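TRAP solute Binding Protein (Uncultured marine bacterium, PDB 5I7I) binds aromatic acids such as 3-hydroxybenzoate and probably delivers them to the membrane component of a TRAP transporter for uptake. Local coordinates at residues K222-S228 with G289-L295; F29-P33 with P73-Q79; E103-P108 with L310-W314; K50-S55 with V257-N261; S118-E123 with G263-K268. All coordinates share one frame; numbering follows the deposited sequence.

Contact 1 (K222-S228 with G289-L295)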
# COMPACT_ATOMS: atom_id res chain seq x y z
N LYS A 222 9.22 6.34 18.75
CA LYS A 222 9.63 5.27 19.63
C LYS A 222 8.47 4.49 20.21
O LYS A 222 8.69 3.45 20.83
CB LYS A 222 10.49 5.82 20.77
CG LYS A 222 11.80 6.44 20.30
CD LYS A 222 12.73 5.39 19.70
CE LYS A 222 14.01 6.01 19.17
NZ LYS A 222 14.61 6.90 20.19
N ALA A 223 7.24 4.95 20.04
CA ALA A 223 6.08 4.22 20.53
C ALA A 223 5.30 3.67 19.36
O ALA A 223 4.97 4.40 18.42
CB ALA A 223 5.20 5.11 21.39
N HIS A 224 5.00 2.37 19.41
CA HIS A 224 4.39 1.67 18.30
C HIS A 224 3.29 0.77 18.82
O HIS A 224 3.48 0.06 19.81
CB HIS A 224 5.44 0.84 17.56
CG HIS A 224 6.70 1.59 17.30
ND1 HIS A 224 6.81 2.52 16.29
CD2 HIS A 224 7.90 1.58 17.92
CE1 HIS A 224 8.02 3.05 16.30
NE2 HIS A 224 8.70 2.50 17.29
N THR A 225 2.13 0.83 18.17
CA THR A 225 0.98 0.02 18.54
C THR A 225 0.49 -0.77 17.34
O THR A 225 0.37 -0.24 16.24
CB THR A 225 -0.14 0.87 19.14
OG1 THR A 225 0.22 1.18 20.49
CG2 THR A 225 -1.48 0.15 19.17
N THR A 226 0.23 -2.04 17.57
CA THR A 226 -0.39 -2.91 16.60
C THR A 226 -1.67 -3.47 17.20
O THR A 226 -2.08 -3.08 18.30
CB THR A 226 0.59 -3.99 16.13
OG1 THR A 226 0.03 -4.62 14.98
CG2 THR A 226 0.83 -5.03 17.22
N VAL A 227 -2.31 -4.38 16.49
CA VAL A 227 -3.51 -5.03 17.02
C VAL A 227 -3.30 -6.53 17.01
O VAL A 227 -2.65 -7.09 16.12
CB VAL A 227 -4.81 -4.65 16.28
CG1 VAL A 227 -5.06 -3.16 16.38
CG2 VAL A 227 -4.74 -5.08 14.84
N SER A 228 -3.82 -7.16 18.05
CA SER A 228 -3.82 -8.61 18.14
C SER A 228 -4.95 -9.18 17.28
O SER A 228 -5.81 -8.45 16.78
CB SER A 228 -3.99 -9.05 19.58
OG SER A 228 -5.28 -8.70 20.08
N GLY A 289 15.18 1.34 20.42
CA GLY A 289 14.57 1.75 21.66
C GLY A 289 13.06 1.85 21.63
O GLY A 289 12.49 2.49 22.51
N GLY A 290 12.42 1.23 20.67
CA GLY A 290 10.98 1.33 20.58
C GLY A 290 10.26 0.39 21.52
O GLY A 290 10.76 -0.65 21.95
N THR A 291 9.01 0.75 21.80
CA THR A 291 8.06 -0.14 22.43
C THR A 291 7.05 -0.59 21.39
O THR A 291 6.77 0.12 20.42
CB THR A 291 7.30 0.53 23.58
OG1 THR A 291 6.68 1.75 23.14
CG2 THR A 291 8.22 0.82 24.76
N ILE A 292 6.49 -1.78 21.60
CA ILE A 292 5.45 -2.31 20.73
C ILE A 292 4.35 -2.86 21.62
O ILE A 292 4.59 -3.75 22.44
CB ILE A 292 5.99 -3.35 19.72
CG1 ILE A 292 4.84 -3.94 18.89
CG2 ILE A 292 6.73 -4.47 20.39
CD1 ILE A 292 4.10 -2.94 18.09
N HIS A 293 3.17 -2.29 21.47
CA HIS A 293 2.00 -2.61 22.27
C HIS A 293 0.94 -3.16 21.33
O HIS A 293 0.71 -2.61 20.26
CB HIS A 293 1.48 -1.35 22.95
CG HIS A 293 0.31 -1.57 23.86
ND1 HIS A 293 0.37 -2.40 24.96
CD2 HIS A 293 -0.94 -1.06 23.83
CE1 HIS A 293 -0.81 -2.39 25.56
NE2 HIS A 293 -1.62 -1.59 24.90
N SER A 294 0.27 -4.23 21.74
CA SER A 294 -0.70 -4.91 20.89
C SER A 294 -2.08 -4.82 21.52
O SER A 294 -2.31 -5.38 22.60
CB SER A 294 -0.27 -6.36 20.68
OG SER A 294 -1.15 -6.98 19.76
N LEU A 295 -3.00 -4.11 20.87
CA LEU A 295 -4.34 -3.94 21.42
C LEU A 295 -5.12 -5.25 21.39
O LEU A 295 -5.06 -6.02 20.43
CB LEU A 295 -5.11 -2.91 20.60
CG LEU A 295 -4.45 -1.54 20.48
CD1 LEU A 295 -5.38 -0.61 19.73
CD2 LEU A 295 -4.12 -0.97 21.84
O HOH W 1 4.11 1.28 22.27

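Contact 2 (F29-P33 with P73-Q79)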
# COMPACT_ATOMS: atom_id res chain seq x y z
N PHE A 29 11.25 2.74 -15.60
CA PHE A 29 10.49 2.56 -14.37
C PHE A 29 10.66 3.78 -13.48
O PHE A 29 11.79 4.23 -13.25
CB PHE A 29 10.97 1.33 -13.61
CG PHE A 29 10.42 1.23 -12.22
CD1 PHE A 29 9.17 0.67 -11.97
CD2 PHE A 29 11.13 1.76 -11.15
CE1 PHE A 29 8.68 0.63 -10.69
CE2 PHE A 29 10.62 1.71 -9.87
CZ PHE A 29 9.40 1.15 -9.65
N HIS A 30 9.55 4.27 -12.94
CA HIS A 30 9.58 5.45 -12.08
C HIS A 30 8.82 5.17 -10.78
O HIS A 30 7.76 4.55 -10.80
CB HIS A 30 8.93 6.63 -12.82
CG HIS A 30 9.34 7.97 -12.31
ND1 HIS A 30 8.58 9.10 -12.48
CD2 HIS A 30 10.46 8.37 -11.66
CE1 HIS A 30 9.20 10.14 -11.96
NE2 HIS A 30 10.34 9.72 -11.44
N SER A 31 9.37 5.62 -9.65
CA SER A 31 8.66 5.50 -8.38
C SER A 31 9.21 6.53 -7.41
O SER A 31 10.22 7.19 -7.67
CB SER A 31 8.78 4.08 -7.84
OG SER A 31 7.88 3.88 -6.77
N PHE A 32 8.54 6.66 -6.27
CA PHE A 32 8.84 7.71 -5.29
C PHE A 32 9.80 7.30 -4.17
O PHE A 32 10.55 8.17 -3.70
CB PHE A 32 7.57 8.34 -4.69
CG PHE A 32 6.73 7.38 -3.89
CD1 PHE A 32 6.97 7.17 -2.54
CD2 PHE A 32 5.70 6.71 -4.49
CE1 PHE A 32 6.19 6.27 -1.82
CE2 PHE A 32 4.93 5.81 -3.78
CZ PHE A 32 5.17 5.59 -2.44
N PRO A 33 9.80 6.06 -3.66
CA PRO A 33 10.72 5.77 -2.56
C PRO A 33 12.16 5.85 -3.02
O PRO A 33 12.45 5.67 -4.21
CB PRO A 33 10.36 4.32 -2.16
CG PRO A 33 9.01 4.10 -2.68
CD PRO A 33 8.99 4.87 -3.98
N PRO A 73 4.59 12.30 -6.23
CA PRO A 73 4.12 10.92 -6.22
C PRO A 73 2.74 10.72 -6.81
O PRO A 73 2.52 9.70 -7.48
CB PRO A 73 4.17 10.55 -4.73
CG PRO A 73 5.36 11.31 -4.23
CD PRO A 73 5.23 12.66 -4.95
N PRO A 74 1.77 11.62 -6.62
CA PRO A 74 0.45 11.36 -7.22
C PRO A 74 0.48 11.34 -8.73
O PRO A 74 -0.43 10.78 -9.34
CB PRO A 74 -0.42 12.51 -6.69
CG PRO A 74 0.28 12.98 -5.49
CD PRO A 74 1.75 12.83 -5.80
N GLN A 75 1.51 11.91 -9.34
CA GLN A 75 1.57 11.96 -10.80
C GLN A 75 2.04 10.66 -11.43
O GLN A 75 1.92 10.52 -12.65
CB GLN A 75 2.47 13.10 -11.25
CG GLN A 75 2.02 14.44 -10.78
CD GLN A 75 2.92 15.52 -11.26
OE1 GLN A 75 3.89 15.86 -10.59
NE2 GLN A 75 2.63 16.05 -12.44
N LEU A 76 2.56 9.72 -10.64
CA LEU A 76 3.06 8.48 -11.22
C LEU A 76 2.01 7.78 -12.06
O LEU A 76 2.30 7.29 -13.16
CB LEU A 76 3.61 7.55 -10.13
CG LEU A 76 4.92 8.00 -9.49
CD1 LEU A 76 5.15 7.25 -8.17
CD2 LEU A 76 6.07 7.80 -10.46
N VAL A 77 0.76 7.72 -11.60
CA VAL A 77 -0.28 7.06 -12.39
C VAL A 77 -0.52 7.79 -13.71
O VAL A 77 -0.80 7.16 -14.73
CB VAL A 77 -1.59 6.85 -11.61
CG1 VAL A 77 -1.42 5.80 -10.54
CG2 VAL A 77 -2.09 8.15 -11.00
N ASP A 78 -0.43 9.12 -13.71
CA ASP A 78 -0.62 9.86 -14.96
C ASP A 78 0.53 9.59 -15.91
O ASP A 78 0.32 9.37 -17.10
CB ASP A 78 -0.72 11.36 -14.68
CG ASP A 78 -1.89 11.72 -13.81
OD1 ASP A 78 -2.91 10.99 -13.85
OD2 ASP A 78 -1.80 12.75 -13.11
N GLN A 79 1.75 9.60 -15.38
CA GLN A 79 2.94 9.37 -16.20
C GLN A 79 2.87 8.02 -16.90
O GLN A 79 3.16 7.91 -18.10
CB GLN A 79 4.20 9.47 -15.35
CG GLN A 79 4.47 10.87 -14.83
CD GLN A 79 5.67 10.93 -13.93
OE1 GLN A 79 6.09 9.91 -13.40
NE2 GLN A 79 6.20 12.12 -13.72

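Contact 3 (E103-P108 with L310-W314)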
# COMPACT_ATOMS: atom_id res chain seq x y z
N GLU A 103 -10.66 1.23 -2.75
CA GLU A 103 -10.91 1.77 -1.42
C GLU A 103 -11.49 0.73 -0.48
O GLU A 103 -11.32 0.83 0.74
CB GLU A 103 -11.89 2.95 -1.52
CG GLU A 103 -11.36 4.14 -2.31
CD GLU A 103 -12.38 5.24 -2.46
OE1 GLU A 103 -13.40 5.21 -1.74
OE2 GLU A 103 -12.17 6.14 -3.33
N ALA A 104 -12.23 -0.25 -1.00
CA ALA A 104 -12.84 -1.23 -0.12
C ALA A 104 -11.79 -1.97 0.68
O ALA A 104 -12.04 -2.35 1.83
CB ALA A 104 -13.70 -2.22 -0.90
N PHE A 105 -10.63 -2.18 0.10
CA PHE A 105 -9.57 -2.90 0.78
C PHE A 105 -8.87 -2.06 1.82
O PHE A 105 -8.10 -2.62 2.62
CB PHE A 105 -8.57 -3.45 -0.24
CG PHE A 105 -8.99 -4.75 -0.84
CD1 PHE A 105 -9.88 -4.81 -1.90
CD2 PHE A 105 -8.53 -5.95 -0.30
CE1 PHE A 105 -10.28 -6.03 -2.44
CE2 PHE A 105 -8.94 -7.17 -0.83
CZ PHE A 105 -9.79 -7.20 -1.90
N GLU A 106 -9.14 -0.77 1.87
CA GLU A 106 -8.57 0.13 2.85
C GLU A 106 -9.42 0.28 4.10
O GLU A 106 -9.03 1.01 5.01
CB GLU A 106 -8.40 1.52 2.23
CG GLU A 106 -7.43 1.58 1.10
CD GLU A 106 -7.18 2.99 0.68
OE1 GLU A 106 -7.95 3.52 -0.15
OE2 GLU A 106 -6.23 3.59 1.24
N LEU A 107 -10.58 -0.36 4.16
CA LEU A 107 -11.50 -0.14 5.26
C LEU A 107 -10.98 -0.77 6.55
O LEU A 107 -10.12 -1.66 6.52
CB LEU A 107 -12.89 -0.65 4.89
CG LEU A 107 -13.55 0.11 3.74
CD1 LEU A 107 -14.86 -0.54 3.35
CD2 LEU A 107 -13.80 1.57 4.14
N PRO A 108 -11.46 -0.28 7.69
CA PRO A 108 -10.87 -0.70 8.97
C PRO A 108 -10.95 -2.20 9.15
O PRO A 108 -11.98 -2.84 8.91
CB PRO A 108 -11.73 0.05 10.00
CG PRO A 108 -12.15 1.32 9.25
CD PRO A 108 -12.43 0.82 7.87
N LEU A 310 -17.18 3.69 9.62
CA LEU A 310 -16.56 4.03 8.36
C LEU A 310 -16.94 3.04 7.27
O LEU A 310 -17.13 3.44 6.11
CB LEU A 310 -15.04 4.11 8.49
CG LEU A 310 -14.27 4.42 7.18
CD1 LEU A 310 -14.82 5.64 6.42
CD2 LEU A 310 -12.75 4.61 7.43
N GLU A 311 -17.06 1.76 7.61
CA GLU A 311 -17.48 0.77 6.61
C GLU A 311 -18.87 1.12 6.08
O GLU A 311 -19.09 1.13 4.86
CB GLU A 311 -17.48 -0.62 7.23
CG GLU A 311 -18.01 -1.72 6.35
CD GLU A 311 -18.14 -3.04 7.07
OE1 GLU A 311 -18.74 -3.09 8.17
OE2 GLU A 311 -17.64 -4.03 6.54
N LYS A 312 -19.80 1.42 6.99
CA LYS A 312 -21.16 1.79 6.62
C LYS A 312 -21.16 3.03 5.72
O LYS A 312 -21.86 3.07 4.69
CB LYS A 312 -21.95 2.05 7.91
CG LYS A 312 -23.29 2.70 7.73
CD LYS A 312 -23.93 3.08 9.07
CE LYS A 312 -23.19 4.23 9.78
NZ LYS A 312 -23.75 5.59 9.46
N ASP A 313 -20.41 4.06 6.11
CA ASP A 313 -20.39 5.28 5.32
C ASP A 313 -19.70 5.06 3.99
O ASP A 313 -20.07 5.69 2.99
CB ASP A 313 -19.73 6.41 6.11
CG ASP A 313 -20.55 6.85 7.30
OD1 ASP A 313 -21.79 6.61 7.32
OD2 ASP A 313 -19.96 7.49 8.19
N TRP A 314 -18.68 4.21 3.95
CA TRP A 314 -18.03 3.90 2.68
C TRP A 314 -19.00 3.24 1.72
O TRP A 314 -19.07 3.61 0.53
CB TRP A 314 -16.76 3.04 2.85
CG TRP A 314 -16.10 2.93 1.53
CD1 TRP A 314 -15.24 3.83 0.99
CD2 TRP A 314 -16.33 1.92 0.51
NE1 TRP A 314 -14.90 3.46 -0.28
CE2 TRP A 314 -15.54 2.29 -0.60
CE3 TRP A 314 -17.11 0.77 0.43
CZ2 TRP A 314 -15.51 1.54 -1.77
CZ3 TRP A 314 -17.07 0.01 -0.73
CH2 TRP A 314 -16.27 0.41 -1.82

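Contact 4 (K50-S55 with V257-N261)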
# COMPACT_ATOMS: atom_id res chain seq x y z
N LYS A 50 14.71 -10.75 -13.22
CA LYS A 50 14.06 -11.94 -13.75
C LYS A 50 13.58 -11.68 -15.17
O LYS A 50 13.73 -12.55 -16.05
CB LYS A 50 12.92 -12.36 -12.81
CG LYS A 50 12.15 -13.63 -13.22
CD LYS A 50 11.11 -14.04 -12.13
CE LYS A 50 10.30 -15.30 -12.50
NZ LYS A 50 9.48 -15.14 -13.74
N VAL A 51 13.04 -10.48 -15.42
CA VAL A 51 12.60 -10.10 -16.76
C VAL A 51 13.78 -10.04 -17.72
O VAL A 51 13.68 -10.48 -18.88
CB VAL A 51 11.82 -8.77 -16.70
CG1 VAL A 51 11.65 -8.17 -18.10
CG2 VAL A 51 10.45 -8.97 -16.06
N LEU A 52 14.92 -9.53 -17.25
CA LEU A 52 16.12 -9.49 -18.07
C LEU A 52 16.58 -10.90 -18.40
O LEU A 52 16.85 -11.22 -19.56
CB LEU A 52 17.21 -8.73 -17.31
CG LEU A 52 18.49 -8.43 -18.09
CD1 LEU A 52 18.22 -7.41 -19.20
CD2 LEU A 52 19.59 -7.94 -17.16
N ALA A 53 16.66 -11.76 -17.39
CA ALA A 53 17.14 -13.12 -17.59
C ALA A 53 16.24 -13.88 -18.55
O ALA A 53 16.71 -14.59 -19.44
CB ALA A 53 17.22 -13.84 -16.25
N GLU A 54 14.92 -13.78 -18.36
CA GLU A 54 13.97 -14.58 -19.13
C GLU A 54 13.78 -14.06 -20.55
O GLU A 54 13.31 -14.81 -21.42
CB GLU A 54 12.67 -14.77 -18.32
CG GLU A 54 12.92 -15.58 -17.00
CD GLU A 54 11.70 -15.78 -16.09
OE1 GLU A 54 10.65 -15.14 -16.29
OE2 GLU A 54 11.79 -16.60 -15.15
N SER A 55 14.20 -12.83 -20.83
CA SER A 55 14.20 -12.28 -22.17
C SER A 55 15.59 -12.29 -22.80
O SER A 55 15.79 -11.65 -23.84
CB SER A 55 13.64 -10.86 -22.18
OG SER A 55 14.53 -9.95 -21.52
N VAL A 257 7.07 -12.91 -21.63
CA VAL A 257 7.96 -12.70 -20.48
C VAL A 257 7.28 -11.80 -19.45
O VAL A 257 7.30 -12.08 -18.24
CB VAL A 257 9.31 -12.13 -20.94
CG1 VAL A 257 10.15 -11.73 -19.72
CG2 VAL A 257 10.05 -13.14 -21.82
N ILE A 258 6.69 -10.70 -19.90
CA ILE A 258 6.02 -9.80 -18.97
C ILE A 258 4.90 -10.54 -18.25
O ILE A 258 4.77 -10.46 -17.02
CB ILE A 258 5.50 -8.54 -19.69
CG1 ILE A 258 6.65 -7.71 -20.29
CG2 ILE A 258 4.62 -7.71 -18.73
CD1 ILE A 258 7.66 -7.18 -19.26
N ASP A 259 4.09 -11.30 -19.00
CA ASP A 259 2.93 -11.94 -18.39
C ASP A 259 3.32 -13.08 -17.46
O ASP A 259 2.61 -13.35 -16.48
CB ASP A 259 1.96 -12.36 -19.48
CG ASP A 259 1.33 -11.15 -20.19
OD1 ASP A 259 1.11 -10.14 -19.50
OD2 ASP A 259 1.05 -11.20 -21.39
N ASN A 260 4.47 -13.71 -17.71
CA ASN A 260 5.03 -14.69 -16.79
C ASN A 260 5.53 -14.03 -15.51
O ASN A 260 5.84 -14.73 -14.54
CB ASN A 260 6.17 -15.45 -17.48
CG ASN A 260 6.66 -16.67 -16.69
OD1 ASN A 260 7.86 -16.80 -16.41
ND2 ASN A 260 5.75 -17.57 -16.37
N ASN A 261 5.61 -12.72 -15.51
CA ASN A 261 6.03 -11.92 -14.37
C ASN A 261 4.96 -10.91 -14.00
O ASN A 261 5.25 -9.76 -13.68
CB ASN A 261 7.36 -11.26 -14.69
CG ASN A 261 8.48 -12.26 -14.72
OD1 ASN A 261 8.97 -12.65 -13.68
ND2 ASN A 261 8.84 -12.73 -15.92
O HOH W 2 7.20 -16.56 -12.56

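Contact 5 (S118-E123 with G263-K268)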
# COMPACT_ATOMS: atom_id res chain seq x y z
N SER A 118 -3.13 -9.51 -0.72
CA SER A 118 -2.65 -9.15 -2.05
C SER A 118 -3.26 -10.03 -3.14
O SER A 118 -3.61 -9.52 -4.21
CB SER A 118 -1.13 -9.25 -2.10
OG SER A 118 -0.52 -8.26 -1.31
N GLN A 119 -3.34 -11.35 -2.92
CA GLN A 119 -4.02 -12.21 -3.88
C GLN A 119 -5.49 -11.81 -4.02
O GLN A 119 -6.03 -11.81 -5.13
CB GLN A 119 -3.91 -13.65 -3.43
CG GLN A 119 -2.51 -14.18 -3.57
CD GLN A 119 -2.36 -15.56 -3.02
OE1 GLN A 119 -2.47 -16.56 -3.74
NE2 GLN A 119 -2.17 -15.65 -1.71
N ALA A 120 -6.13 -11.49 -2.90
CA ALA A 120 -7.51 -11.02 -2.95
C ALA A 120 -7.61 -9.77 -3.83
O ALA A 120 -8.49 -9.69 -4.68
CB ALA A 120 -7.99 -10.74 -1.53
N LEU A 121 -6.72 -8.79 -3.62
CA LEU A 121 -6.72 -7.58 -4.44
C LEU A 121 -6.57 -7.90 -5.91
O LEU A 121 -7.25 -7.32 -6.76
CB LEU A 121 -5.58 -6.65 -4.01
CG LEU A 121 -5.96 -5.66 -2.92
CD1 LEU A 121 -4.72 -5.14 -2.22
CD2 LEU A 121 -6.78 -4.51 -3.52
N GLN A 122 -5.61 -8.77 -6.26
CA GLN A 122 -5.40 -9.06 -7.67
C GLN A 122 -6.62 -9.73 -8.30
O GLN A 122 -7.03 -9.36 -9.41
CB GLN A 122 -4.15 -9.92 -7.84
CG GLN A 122 -3.85 -10.23 -9.30
CD GLN A 122 -3.45 -9.00 -10.07
OE1 GLN A 122 -2.65 -8.19 -9.59
NE2 GLN A 122 -3.98 -8.84 -11.28
N GLU A 123 -7.22 -10.71 -7.63
CA GLU A 123 -8.40 -11.35 -8.21
C GLU A 123 -9.54 -10.35 -8.33
O GLU A 123 -10.31 -10.36 -9.30
CB GLU A 123 -8.83 -12.57 -7.39
CG GLU A 123 -10.12 -13.19 -7.95
CD GLU A 123 -10.51 -14.52 -7.36
OE1 GLU A 123 -9.72 -15.12 -6.63
OE2 GLU A 123 -11.64 -14.98 -7.66
N GLY A 263 0.40 -10.71 -12.79
CA GLY A 263 -0.84 -11.38 -12.44
C GLY A 263 -0.83 -11.94 -11.03
O GLY A 263 -0.06 -11.54 -10.17
N LEU A 264 -1.71 -12.92 -10.81
CA LEU A 264 -1.92 -13.45 -9.46
C LEU A 264 -0.64 -14.00 -8.84
O LEU A 264 -0.40 -13.83 -7.64
CB LEU A 264 -3.01 -14.52 -9.51
CG LEU A 264 -3.52 -14.99 -8.15
CD1 LEU A 264 -4.27 -13.86 -7.43
CD2 LEU A 264 -4.42 -16.20 -8.34
N ALA A 265 0.18 -14.70 -9.62
CA ALA A 265 1.42 -15.23 -9.08
C ALA A 265 2.33 -14.12 -8.58
O ALA A 265 2.99 -14.26 -7.55
CB ALA A 265 2.15 -16.10 -10.11
N LEU A 266 2.38 -13.00 -9.31
CA LEU A 266 3.19 -11.88 -8.84
C LEU A 266 2.58 -11.24 -7.60
O LEU A 266 3.30 -10.87 -6.68
CB LEU A 266 3.41 -10.85 -9.95
CG LEU A 266 4.24 -9.64 -9.54
CD1 LEU A 266 5.65 -10.06 -9.13
CD2 LEU A 266 4.31 -8.62 -10.67
N ALA A 267 1.26 -11.12 -7.57
CA ALA A 267 0.63 -10.54 -6.39
C ALA A 267 0.89 -11.39 -5.16
O ALA A 267 1.10 -10.85 -4.07
CB ALA A 267 -0.86 -10.38 -6.63
N LYS A 268 0.84 -12.72 -5.32
CA LYS A 268 1.11 -13.62 -4.20
C LYS A 268 2.54 -13.46 -3.71
O LYS A 268 2.78 -13.31 -2.50
CB LYS A 268 0.82 -15.07 -4.61
CG LYS A 268 1.17 -16.09 -3.56
CD LYS A 268 0.79 -17.49 -4.01
CE LYS A 268 0.95 -18.48 -2.88
NZ LYS A 268 0.40 -19.81 -3.24
O HOH W 3 -2.70 -19.19 -3.23

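Contact 1 (K222-S228 with G289-L295)
H224 and T225 run beside I292 and H293 as two parallel strands, 223-227 and 291-295, in register from A223-T291 to V227-L295. The backbone ladder is the close-fitting part: T226 N donates to H293 O at 2.8 Å, L295 N to T226 O at 2.9 Å, and H293 N to H224 O. CA-H...O contacts, such as T225 CA to H293 O at 3.2 Å, run along the same seam. Side chains add two patches. On the face of T225 and L295, T225 CG2 lies 3.7 Å from L295 CG, the two side chains crossing at about a right angle; M303 of helix 297-320 packs on L295 there. On the other face the bend of I292 at chi2 (61°) brings CD1 to 3.5 Å from H224 O. The H224 ring meets H150 and W209, and its ND1 is hydrogen-bonded to H150.

The T291 end is looser and wetter, although T291 N still holds K222 O at 2.9 Å. The bond from H224 N to T291 O is weak, its angle at hydrogen only 125°; T291 is exposed, and a water links its OG1 to H224 O, donating to the latter. At the other end S228 turns OG onto L295 O at 2.7 Å, tilted 20° from the carbonyl plane, while S228 N donates to the same oxygen. Strand 291-295 is the outermost of a six-stranded mixed sheet, with 223-227 between it and strand 148-151. Cohesion therefore rests mainly on backbone bonds, closed at one end by a doubly gripped carbonyl and bridged near the other by water.

Contact 2 (F29-P33 with P73-Q79)
L76 pushes its two methyl groups between H30 and F32, and these three residues bury most of the surface in the contact. The leucine branch forks toward strand 25-31. CD2 comes to 3.5 Å from H30 ND1, obliquely to the imidazole. CD1 reaches the edge of the phenyl ring, 3.8 Å from F32 CD2, lying near the ring plane, and also packs on S31 CA at 3.9 Å. The fork thus sets one methyl against each aromatic side chain, and both of these cross the leucine at about a right angle.

H30 adds the polar element. Its ND1 donates to Q79 OE1 at 2.8 Å with an angle of 154° at hydrogen; the oxygen sits only 4° out of the ring plane. Imidazole and amide are nearly coplanar, 21° apart, although the donor is tilted from the carbonyl plane. Q79 NE2 is bonded to G70 O, so both ends of the amide are held and its rotation is fixed.

F32 is completed by P73, whose CG lies 3.7 Å from F32 CB. The phenylalanine touches the bound 3-hydroxybenzoate and Y94 of the ligand pocket, and L76 and P73 back it from behind as a second shell. The contact joins residues 73-79, leading into helix 76-82, to strand 25-31 and the residues after it; that strand lies in its five-stranded sheet between 59-64 and 87-91. On the helix side L76 also touches T90 of strand 87-91, while H30 meets Y64 of strand 59-64.

Contact 3 (E103-P108 with L310-W314)
W314 offers a broad indole to segment 103-108, which lies along one face and one edge of it: E103 comes to the edge, A104 lies over the face, and L107 packs beside the root of the side chain. The A104 methyl makes an off-centre CH-pi contact, CB lying 4.3 Å from the centroid of the six-membered ring. The peptide nitrogen of A104 sits above the same face, toward the outer part of the ring. L107 forms the largest bump on this side. Its CD2 presses to 3.5 Å from W314 CB, and CD1 spreads over toward W314 CE3 at 3.9 Å, the leucine crossing the tryptophan at about a right angle.

The tryptophan belongs to helix 297-320, a long helix of this family 7 extracellular solute-binding protein, and packs against the loop between strand 87-91 and helix 114-126. With CG pointing opposite the main-chain N (chi1 -173°), the indole swings off the helix and over the loop. V329 of helix 325-339 touches W314 as well.

A second fit lies one helical turn earlier. L310 drops its CD2 against the ring of P108, 3.8 Å from P108 CG, again at about a right angle, and L310 CG lies 4.2 Å from L107 CD2. L107 CD2 thus fills the hollow between L310 and W314, while CD1 lies toward the indole and E311.

At the polar edge W314 NE1 donates to E103 OE1 at 2.7 Å, almost straight at 165°. E103 OE1 accepts through its anti lone pair and lies in the indole plane, although the carboxylate is turned 71° from it. R321 forms a salt bridge with that same oxygen.

Contact 4 (K50-S55 with V257-N261)
The last turn of helix 38-54 packs here against residues 257-261, on and after helix 252-259, in a family 7 solute-binding protein. V257 occupies the apolar side. Its CG1 lies 4.2 Å from V51 CG1, the two side chains crossing obliquely, and CG2 rests 3.7 Å from E54 O. I258 closes the patch by bringing CD1 back to V51 CG1, and I59 of strand 59-64 touches both valines.

N261 carries the polar half. Its amide ND2 is shared between the segments: one N-H goes to E54 OE1 at 3.0 Å with an angle of 167°, and the other to V257 O in its own segment. Both acceptors lie close to the amide plane, which holds the group in its orientation. The opposite end of the amide, OD1, faces K50 NZ, with the ammonium above the carbonyl plane, not on a lone pair; the modelled 2.5 Å between K50 NZ and N261 OD1 is too short to be taken at face value, so this bond is doubtful in detail. The K50 chain runs extended until chi4 (-61°) bends NZ back to E54, making an intrahelical salt bridge.

E54 OE1 thus takes donors from K50 and N261 on the same face of its plane, one charged and one neutral, which should stabilise the carboxylate. A water accepts from K50 NZ at 2.9 Å and donates to N260 O.

Contact 5 (S118-E123 with G263-K268)
Two first torsions bring the key groups together: those of Q122 (chi1 -178°) and L264 (chi1 -169°), each of which directs CG away from the residue's own main-chain N. In Q122 this carries CG over the first turn of the partner helix, near L264 N; Q122 CB, placed by the backbone, meets A267 CB at 3.5 Å. L264 sends CD1 across the interface to 3.5 Å from Q119 O, where it also lies close to CB of both glutamines.

The segments 118-123 and 264-268, pieces of helices 114-126 and 264-287, run nearly antiparallel at 153°, their axes 8.3 Å apart. That spacing is served by small groups: the A267 methyl enters between S118 and Q122, and S118 CB touches A267 O at 3.4 Å. G263, with positive phi, takes the N-cap position of the second helix.

Along one margin Q119 and K268 lie side by side, pointing the same way, with Q119 OE1 3.4 Å from K268 CD. A water donates to that oxygen at 2.7 Å and accepts from K268 NZ, joining the two ends at the solvent-facing margin.

No direct hydrogen bond joins the two segments. The glutamine polar ends have other partners, Q119 NE2 bonding to E115 and Q122 to V141 and D126, so the interface rests on van der Waals packing of aliphatic stems, with a water-bridged margin.

Contact 2 is the buried one and reaches the ligand through F32; the others are partly buried, and contact 4 lies farthest from the chain centre. Contact 1 alone pairs strands, so backbone bonds dominate it, whereas contact 5 packs helices without a direct polar bond. Contacts 2 and 3 each combine apolar packing with one side-chain hydrogen bond, while contact 4 gathers a charged network. No helix or strand is shared, but several are consecutive: helix 252-259 (contact 4), helix 264-287 (contact 5), strand 291-295 (contact 1) and helix 297-320 (contact 3). Contacts 3 and 5 touch through F105, which packs on A120 and L121; contacts 4 and 5 touch where N261 O meets L266.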